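Local coordinates for protein 3-keto-5-aminohexanoate cleavage enzyme (Ralstonia eutropha, PDB 3C6C) that probably cleaves 3-keto-5-aminohexanoate or a related beta-keto acid with the help of a divalent metal ion bound in a TIM barrel, at residues 270-273 and 278-281; 249-254 and 283-288; 32-37 and 153-158. One frame throughout, in Å; residues are numbered along the deposited sequence.

Interaction 1 (270-273 and 278-281); sequences DNLY and VFAT
The Tyr273 ring lies beside the Phe279 ring, nearly parallel but slid so far that the two barely overlap. The planes meet at 21° and the centroids are 4.9 Å apart. The closest atoms are Tyr273 CE1 and Phe279 CE1, at 3.4 Å. Both residues have CG anti to the carbonyl carbon (chi1 -61° in Tyr273, -68° in Phe279), and this turns the ring ends back toward each other, side by side. The two form an antiparallel non-hydrogen-bonded pair. Next to it, Ala280 N donates an almost straight hydrogen bond to Leu272 O, 2.9 Å long. Leu272 O also sits at the edge of the Phe279 ring, in its plane. Leu272 CB packs on Phe279 CD1 at 4.0 Å.

The Asn271 amide braces its own segment. Asn271 OD1 accepts from Tyr273 N at 3.1 Å, an Asx turn, with the donor above the carbonyl plane. Asn271 ND2 donates to Tyr273 O at 2.8 Å and also hydrogen-bonds Gln250 OE1. His40 meets the Phe279 ring and hydrogen-bonds Ala280 O. The contact closes the surface loop between barrel strand 264-266 and helix 282-295. Its chemistry is one nearly straight backbone hydrogen bond beside an aromatic pair, with the Asn271 amide held at oxygen and nitrogen.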
loop_
_atom_site.group_PDB
_atom_site.type_symbol
_atom_site.label_atom_id
_atom_site.label_comp_id
_atom_site.label_asym_id
_atom_site.label_seq_id
_atom_site.Cartn_x
_atom_site.Cartn_y
_atom_site.Cartn_z
ATOM N N ASP A 270 -12.360 11.840 -23.004
ATOM C CA ASP A 270 -12.128 11.848 -21.551
ATOM C C ASP A 270 -11.939 13.238 -20.931
ATOM O O ASP A 270 -12.107 13.410 -19.737
ATOM C CB ASP A 270 -10.894 11.018 -21.189
ATOM C CG ASP A 270 -10.986 9.591 -21.642
ATOM O OD1 ASP A 270 -12.119 9.039 -21.690
ATOM O OD2 ASP A 270 -9.906 9.007 -21.943
ATOM N N ASN A 271 -11.573 14.195 -21.769
ATOM C CA ASN A 271 -11.223 15.536 -21.345
ATOM C C ASN A 271 -11.218 16.482 -22.517
ATOM O O ASN A 271 -10.555 16.218 -23.507
ATOM C CB ASN A 271 -9.813 15.526 -20.729
ATOM C CG ASN A 271 -9.263 16.922 -20.525
ATOM O OD1 ASN A 271 -9.955 17.807 -20.002
ATOM N ND2 ASN A 271 -8.029 17.119 -20.917
ATOM N N LEU A 272 -11.958 17.588 -22.401
ATOM C CA LEU A 272 -12.015 18.576 -23.484
ATOM C C LEU A 272 -10.935 19.669 -23.459
ATOM O O LEU A 272 -10.766 20.411 -24.431
ATOM C CB LEU A 272 -13.391 19.254 -23.491
ATOM C CG LEU A 272 -14.618 18.361 -23.716
ATOM C CD1 LEU A 272 -15.856 19.275 -23.856
ATOM C CD2 LEU A 272 -14.492 17.460 -24.929
ATOM N N TYR A 273 -10.220 19.774 -22.342
ATOM C CA TYR A 273 -9.394 20.956 -22.051
ATOM C C TYR A 273 -7.888 20.736 -22.005
ATOM O O TYR A 273 -7.380 19.810 -21.376
ATOM C CB TYR A 273 -9.834 21.592 -20.724
ATOM C CG TYR A 273 -11.260 22.061 -20.737
ATOM C CD1 TYR A 273 -11.592 23.300 -21.259
ATOM C CD2 TYR A 273 -12.274 21.255 -20.245
ATOM C CE1 TYR A 273 -12.915 23.729 -21.273
ATOM C CE2 TYR A 273 -13.584 21.674 -20.256
ATOM C CZ TYR A 273 -13.893 22.907 -20.758
ATOM O OH TYR A 273 -15.225 23.284 -20.766
ATOM N N VAL A 278 -9.400 26.452 -21.712
ATOM C CA VAL A 278 -8.870 26.353 -23.092
ATOM C C VAL A 278 -9.112 24.970 -23.665
ATOM O O VAL A 278 -8.597 24.018 -23.135
ATOM C CB VAL A 278 -7.338 26.591 -23.139
ATOM C CG1 VAL A 278 -6.806 26.496 -24.553
ATOM C CG2 VAL A 278 -6.984 27.950 -22.515
ATOM N N PHE A 279 -9.889 24.886 -24.743
ATOM C CA PHE A 279 -10.160 23.603 -25.387
ATOM C C PHE A 279 -8.920 23.050 -26.118
ATOM O O PHE A 279 -8.124 23.791 -26.691
ATOM C CB PHE A 279 -11.323 23.707 -26.384
ATOM C CG PHE A 279 -12.653 23.961 -25.734
ATOM C CD1 PHE A 279 -13.174 23.063 -24.819
ATOM C CD2 PHE A 279 -13.368 25.119 -26.006
ATOM C CE1 PHE A 279 -14.406 23.275 -24.241
ATOM C CE2 PHE A 279 -14.595 25.342 -25.397
ATOM C CZ PHE A 279 -15.112 24.425 -24.528
ATOM N N ALA A 280 -8.811 21.733 -26.054
ATOM C CA ALA A 280 -7.751 20.948 -26.721
ATOM C C ALA A 280 -8.207 20.306 -28.023
ATOM O O ALA A 280 -9.386 20.011 -28.239
ATOM C CB ALA A 280 -7.236 19.833 -25.783
ATOM N N THR A 281 -7.230 20.062 -28.885
ATOM C CA THR A 281 -7.373 19.035 -29.915
ATOM C C THR A 281 -6.806 17.698 -29.401
ATOM O O THR A 281 -5.997 17.647 -28.475
ATOM C CB THR A 281 -6.626 19.403 -31.227
ATOM O OG1 THR A 281 -5.204 19.277 -31.017
ATOM C CG2 THR A 281 -7.020 20.851 -31.763
#

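Interaction 2 (249-254 and 283-288); sequences DQMPMM and GQLVER
Helix segments 250-254 and 283-288 run in roughly the same direction, with a signed crossing angle of -37°. Their axes come no closer than 11.6 Å, so long side chains must bridge the gap. The nearest CA atoms, those of Met251 and Arg288, are 8.4 Å apart.

Met251, a selenomethionine, reaches across to both Leu285 and Arg288. Its chain bends at chi2 (-58°), which brings the selenium and the methyl group against the other helix. Met251 SE lies 3.8 Å from Arg288 CG, and Met251 CE lies 3.7 Å from Leu285 CD2. Met251 CE also comes to 3.5 Å from the backbone oxygen Leu285 O. In the conformer described here, one of two, Arg288 meets Met251 with its aliphatic part, at about a right angle.

Gln250 crosses Leu285 at about a right angle too. Gln250 OE1 touches both leucine methyls, at 3.6 Å from Leu285 CD2 and 3.7 Å from Leu285 CD1. This oxygen accepts a hydrogen bond from Asn271, while NE2 donates to Gly267 O. Gln250, Met251 and Leu285 all touch Val266 of strand 264-266, so the two helices pack together against a barrel strand. His295 of a second subunit packs on Met251 and Arg288.

No hydrogen bond joins the two segments. Their contact rests on van der Waals packing, and the buried Gln250 amide has both its polar atoms hydrogen-bonded to the loop after strand 264-266.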
loop_
_atom_site.group_PDB
_atom_site.type_symbol
_atom_site.label_atom_id
_atom_site.label_comp_id
_atom_site.label_asym_id
_atom_site.label_seq_id
_atom_site.Cartn_x
_atom_site.Cartn_y
_atom_site.Cartn_z
ATOM N N ASP A 249 -8.041 14.951 -14.168
ATOM C CA ASP A 249 -7.261 13.762 -13.820
ATOM C C ASP A 249 -6.614 13.031 -14.992
ATOM O O ASP A 249 -5.859 12.105 -14.795
ATOM C CB ASP A 249 -8.094 12.777 -13.010
ATOM C CG ASP A 249 -8.369 13.300 -11.613
ATOM O OD1 ASP A 249 -7.475 13.893 -11.005
ATOM O OD2 ASP A 249 -9.494 13.135 -11.157
ATOM N N GLN A 250 -6.847 13.510 -16.193
ATOM C CA GLN A 250 -6.339 12.813 -17.381
ATOM C C GLN A 250 -4.805 12.762 -17.368
ATOM O O GLN A 250 -4.202 11.673 -17.494
ATOM C CB GLN A 250 -6.831 13.497 -18.649
ATOM C CG GLN A 250 -6.183 12.965 -19.949
ATOM C CD GLN A 250 -6.881 13.512 -21.184
ATOM O OE1 GLN A 250 -6.648 14.656 -21.584
ATOM N NE2 GLN A 250 -7.778 12.697 -21.771
HETATM N N MSE A 251 -4.169 13.929 -17.258
HETATM C CA MSE A 251 -2.682 13.968 -17.325
HETATM C C MSE A 251 -2.008 13.303 -16.098
HETATM O O MSE A 251 -1.076 12.516 -16.273
HETATM C CB MSE A 251 -2.147 15.376 -17.611
HETATM C CG MSE A 251 -2.461 15.845 -19.026
HETATM SE SE MSE A 251 -1.790 14.732 -20.487
HETATM C CE MSE A 251 -2.922 15.325 -21.925
ATOM N N PRO A 252 -2.470 13.599 -14.866
ATOM C CA PRO A 252 -1.947 12.893 -13.687
ATOM C C PRO A 252 -2.045 11.371 -13.797
ATOM O O PRO A 252 -1.088 10.652 -13.490
ATOM C CB PRO A 252 -2.823 13.445 -12.544
ATOM C CG PRO A 252 -3.124 14.831 -13.012
ATOM C CD PRO A 252 -3.438 14.633 -14.468
HETATM N N MSE A 253 -3.184 10.862 -14.251
HETATM C CA MSE A 253 -3.326 9.406 -14.315
HETATM C C MSE A 253 -2.460 8.796 -15.412
HETATM O O MSE A 253 -1.940 7.693 -15.274
HETATM C CB MSE A 253 -4.777 8.966 -14.447
HETATM C CG MSE A 253 -5.605 9.157 -13.155
HETATM SE SE MSE A 253 -4.941 8.410 -11.485
HETATM C CE MSE A 253 -3.927 9.744 -10.818
HETATM N N MSE A 254 -2.283 9.536 -16.494
HETATM C CA MSE A 254 -1.373 9.115 -17.571
HETATM C C MSE A 254 0.060 8.957 -17.042
HETATM O O MSE A 254 0.720 7.925 -17.243
HETATM C CB MSE A 254 -1.418 10.141 -18.724
HETATM C CG MSE A 254 -0.478 9.881 -19.935
HETATM SE SE MSE A 254 1.313 10.506 -19.660
HETATM C CE MSE A 254 0.985 12.356 -19.227
ATOM N N GLY A 283 -4.680 15.895 -30.989
ATOM C CA GLY A 283 -3.241 15.977 -31.244
ATOM C C GLY A 283 -2.470 16.645 -30.138
ATOM O O GLY A 283 -1.380 16.223 -29.742
ATOM N N GLN A 284 -3.055 17.699 -29.604
ATOM C CA GLN A 284 -2.375 18.445 -28.542
ATOM C C GLN A 284 -2.253 17.585 -27.276
ATOM O O GLN A 284 -1.259 17.600 -26.572
ATOM C CB GLN A 284 -3.124 19.749 -28.252
ATOM C CG GLN A 284 -2.913 20.744 -29.331
ATOM C CD GLN A 284 -3.876 21.908 -29.287
ATOM O OE1 GLN A 284 -4.835 21.920 -28.528
ATOM N NE2 GLN A 284 -3.629 22.889 -30.151
ATOM N N LEU A 285 -3.288 16.829 -27.006
ATOM C CA LEU A 285 -3.328 15.956 -25.816
ATOM C C LEU A 285 -2.293 14.846 -25.947
ATOM O O LEU A 285 -1.573 14.536 -25.007
ATOM C CB LEU A 285 -4.730 15.392 -25.574
ATOM C CG LEU A 285 -5.827 16.394 -25.199
ATOM C CD1 LEU A 285 -7.191 15.670 -25.088
ATOM C CD2 LEU A 285 -5.472 17.205 -23.900
ATOM N N VAL A 286 -2.210 14.270 -27.148
ATOM C CA VAL A 286 -1.216 13.246 -27.448
ATOM C C VAL A 286 0.185 13.828 -27.302
ATOM O O VAL A 286 1.083 13.212 -26.741
ATOM C CB VAL A 286 -1.410 12.624 -28.868
ATOM C CG1 VAL A 286 -0.226 11.713 -29.208
ATOM C CG2 VAL A 286 -2.743 11.798 -28.967
ATOM N N GLU A 287 0.377 15.036 -27.817
ATOM C CA GLU A 287 1.704 15.673 -27.798
ATOM C C GLU A 287 2.162 15.904 -26.373
ATOM O O GLU A 287 3.314 15.637 -25.999
ATOM C CB GLU A 287 1.672 16.995 -28.555
ATOM C CG GLU A 287 2.953 17.774 -28.474
ATOM C CD GLU A 287 2.848 19.123 -29.204
ATOM O OE1 GLU A 287 1.703 19.625 -29.393
ATOM O OE2 GLU A 287 3.914 19.666 -29.582
ATOM N N ARG A 288 1.227 16.318 -25.539
ATOM C CA ARG A 288 1.533 16.623 -24.126
ATOM C C ARG A 288 1.956 15.361 -23.382
ATOM O O ARG A 288 2.941 15.350 -22.654
ATOM C CB ARG A 288 0.348 17.307 -23.423
ATOM C CG ARG A 288 0.480 17.449 -21.898
ATOM C CD ARG A 288 -0.391 18.602 -21.363
ATOM N NE ARG A 288 0.021 19.815 -22.060
ATOM C CZ ARG A 288 -0.480 21.029 -21.876
ATOM N NH1 ARG A 288 -1.472 21.235 -21.029
ATOM N NH2 ARG A 288 0.014 22.038 -22.577
#

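Interaction 3 (32-37 and 153-158); sequences GNAPFN and QVEGKL
Glu155 reaches from the end of strand 151-155 toward the loop 32-37, and its carboxylate does the touching. CB starts the chain in the direction of the loop. CG is anti to the backbone N (chi1 -178°) and CD continues the extended line, so the carboxylate is carried straight out to Ala34 and Pro35. Glu155 CD lies 3.9 Å from Pro35 CD and 4.0 Å from Ala34 CA. The two oxygens then divide the neighbours. Glu155 OE1 lies 3.7 Å from Pro35 CD. Glu155 OE2 comes to 3.5 Å from Ala34 CA. The methyl carbon Ala34 CB is 3.8 Å from Glu155 OE2. The proline and glutamate side chains approach from opposite directions.

Strands 151-155 and 158-162 form a beta-hairpin with a type II' turn from Glu155 to Leu158, Gly156 having a positive phi. Glu155 N hydrogen-bonds Leu158 O at 2.8 Å, and Leu158 N hydrogen-bonds Glu155 O at 2.9 Å. On the loop side, Asn33 OD1 hydrogen-bonds His68 ND1, and His68 is a ligand of the bound nickel. Asn33 is therefore a second-shell residue of the metal site. Arg70 NH1 hydrogen-bonds Ala34 O.

Across the contact itself there is neither a hydrogen bond nor a salt bridge. Within the two segments, the closest neighbours of the carboxylate are carbon atoms of Ala34 and Pro35. This implies a light surface contact beside a loop whose Asn33 supports the metal ligand His68.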
loop_
_atom_site.group_PDB
_atom_site.type_symbol
_atom_site.label_atom_id
_atom_site.label_comp_id
_atom_site.label_asym_id
_atom_site.label_seq_id
_atom_site.Cartn_x
_atom_site.Cartn_y
_atom_site.Cartn_z
ATOM N N GLY A 32 -15.673 9.793 -28.123
ATOM C CA GLY A 32 -16.575 9.224 -27.166
ATOM C C GLY A 32 -18.026 9.496 -27.491
ATOM O O GLY A 32 -18.371 9.888 -28.588
ATOM N N ASN A 33 -18.865 9.287 -26.480
ATOM C CA ASN A 33 -20.317 9.488 -26.644
ATOM C C ASN A 33 -20.944 10.352 -25.540
ATOM O O ASN A 33 -22.153 10.493 -25.473
ATOM C CB ASN A 33 -21.056 8.160 -26.788
ATOM C CG ASN A 33 -21.059 7.626 -28.245
ATOM O OD1 ASN A 33 -20.847 6.437 -28.468
ATOM N ND2 ASN A 33 -21.232 8.519 -29.226
ATOM N N ALA A 34 -20.120 10.949 -24.686
ATOM C CA ALA A 34 -20.625 11.972 -23.749
ATOM C C ALA A 34 -21.235 13.126 -24.560
ATOM O O ALA A 34 -20.804 13.430 -25.655
ATOM C CB ALA A 34 -19.515 12.473 -22.819
ATOM N N PRO A 35 -22.261 13.780 -24.019
ATOM C CA PRO A 35 -22.911 14.890 -24.741
ATOM C C PRO A 35 -21.958 15.912 -25.377
ATOM O O PRO A 35 -20.984 16.374 -24.772
ATOM C CB PRO A 35 -23.770 15.538 -23.648
ATOM C CG PRO A 35 -24.150 14.375 -22.758
ATOM C CD PRO A 35 -22.865 13.554 -22.687
ATOM N N PHE A 36 -22.290 16.257 -26.607
ATOM C CA PHE A 36 -21.541 17.265 -27.384
ATOM C C PHE A 36 -21.698 18.620 -26.699
ATOM O O PHE A 36 -22.808 19.087 -26.464
ATOM C CB PHE A 36 -22.053 17.283 -28.858
ATOM C CG PHE A 36 -21.510 18.381 -29.723
ATOM C CD1 PHE A 36 -20.200 18.814 -29.624
ATOM C CD2 PHE A 36 -22.330 18.962 -30.695
ATOM C CE1 PHE A 36 -19.719 19.814 -30.465
ATOM C CE2 PHE A 36 -21.867 19.965 -31.526
ATOM C CZ PHE A 36 -20.558 20.399 -31.423
ATOM N N ASN A 37 -20.557 19.228 -26.382
ATOM C CA ASN A 37 -20.497 20.624 -25.909
ATOM C C ASN A 37 -20.097 21.533 -27.065
ATOM O O ASN A 37 -18.925 21.606 -27.432
ATOM C CB ASN A 37 -19.504 20.749 -24.744
ATOM C CG ASN A 37 -19.335 22.155 -24.272
ATOM O OD1 ASN A 37 -19.867 23.112 -24.871
ATOM N ND2 ASN A 37 -18.582 22.316 -23.166
ATOM N N GLN A 153 -23.988 3.682 -12.559
ATOM C CA GLN A 153 -23.157 4.670 -13.230
ATOM C C GLN A 153 -23.792 6.038 -13.355
ATOM O O GLN A 153 -25.003 6.215 -13.234
ATOM C CB GLN A 153 -22.711 4.178 -14.595
ATOM C CG GLN A 153 -21.993 2.848 -14.524
ATOM C CD GLN A 153 -20.668 2.871 -15.249
ATOM O OE1 GLN A 153 -20.279 3.897 -15.823
ATOM N NE2 GLN A 153 -19.965 1.740 -15.233
ATOM N N VAL A 154 -22.909 6.991 -13.607
ATOM C CA VAL A 154 -23.290 8.414 -13.742
ATOM C C VAL A 154 -22.565 9.023 -14.929
ATOM O O VAL A 154 -21.357 8.856 -15.078
ATOM C CB VAL A 154 -22.913 9.274 -12.505
ATOM C CG1 VAL A 154 -23.452 10.720 -12.666
ATOM C CG2 VAL A 154 -23.411 8.667 -11.183
ATOM N N GLU A 155 -23.332 9.698 -15.773
ATOM C CA GLU A 155 -22.774 10.533 -16.844
ATOM C C GLU A 155 -23.412 11.905 -16.741
ATOM O O GLU A 155 -24.588 12.090 -17.057
ATOM C CB GLU A 155 -23.023 9.930 -18.224
ATOM C CG GLU A 155 -22.400 10.788 -19.357
ATOM C CD GLU A 155 -22.638 10.221 -20.738
ATOM O OE1 GLU A 155 -23.792 10.314 -21.229
ATOM O OE2 GLU A 155 -21.655 9.709 -21.332
ATOM N N GLY A 156 -22.627 12.841 -16.240
ATOM C CA GLY A 156 -23.123 14.167 -15.924
ATOM C C GLY A 156 -24.118 14.097 -14.792
ATOM O O GLY A 156 -23.777 13.748 -13.668
ATOM N N LYS A 157 -25.357 14.428 -15.114
ATOM C CA LYS A 157 -26.426 14.454 -14.133
ATOM C C LYS A 157 -27.252 13.188 -14.290
ATOM O O LYS A 157 -28.158 12.921 -13.502
ATOM C CB LYS A 157 -27.305 15.702 -14.312
ATOM N N LEU A 158 -26.907 12.409 -15.310
ATOM C CA LEU A 158 -27.668 11.187 -15.665
ATOM C C LEU A 158 -27.197 9.934 -14.907
ATOM O O LEU A 158 -26.060 9.487 -15.070
ATOM C CB LEU A 158 -27.595 10.925 -17.164
ATOM C CG LEU A 158 -28.276 9.654 -17.658
ATOM C CD1 LEU A 158 -29.772 9.661 -17.331
ATOM C CD2 LEU A 158 -28.029 9.521 -19.141
#

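From the N terminus, the loop 32-37 follows the first barrel strand, 23-29. Interaction 3 closes a long excursion from it to the turn after strand 151-155, in the separate antiparallel sheet. It precedes the other two in series. Interaction 2 closes the loop from helix 250-260 through strand 264-266 to helix 282-295. Interaction 1 closes a shorter loop that lies wholly within it. The two touch through Asn271 and Gln250, and through Ala280 and Leu285. Interaction 1 also meets interaction 3, where Asn37 packs near Leu272, Tyr273 and Phe279. Interactions 2 and 3 do not touch; their nearest atoms are about 11 Å apart.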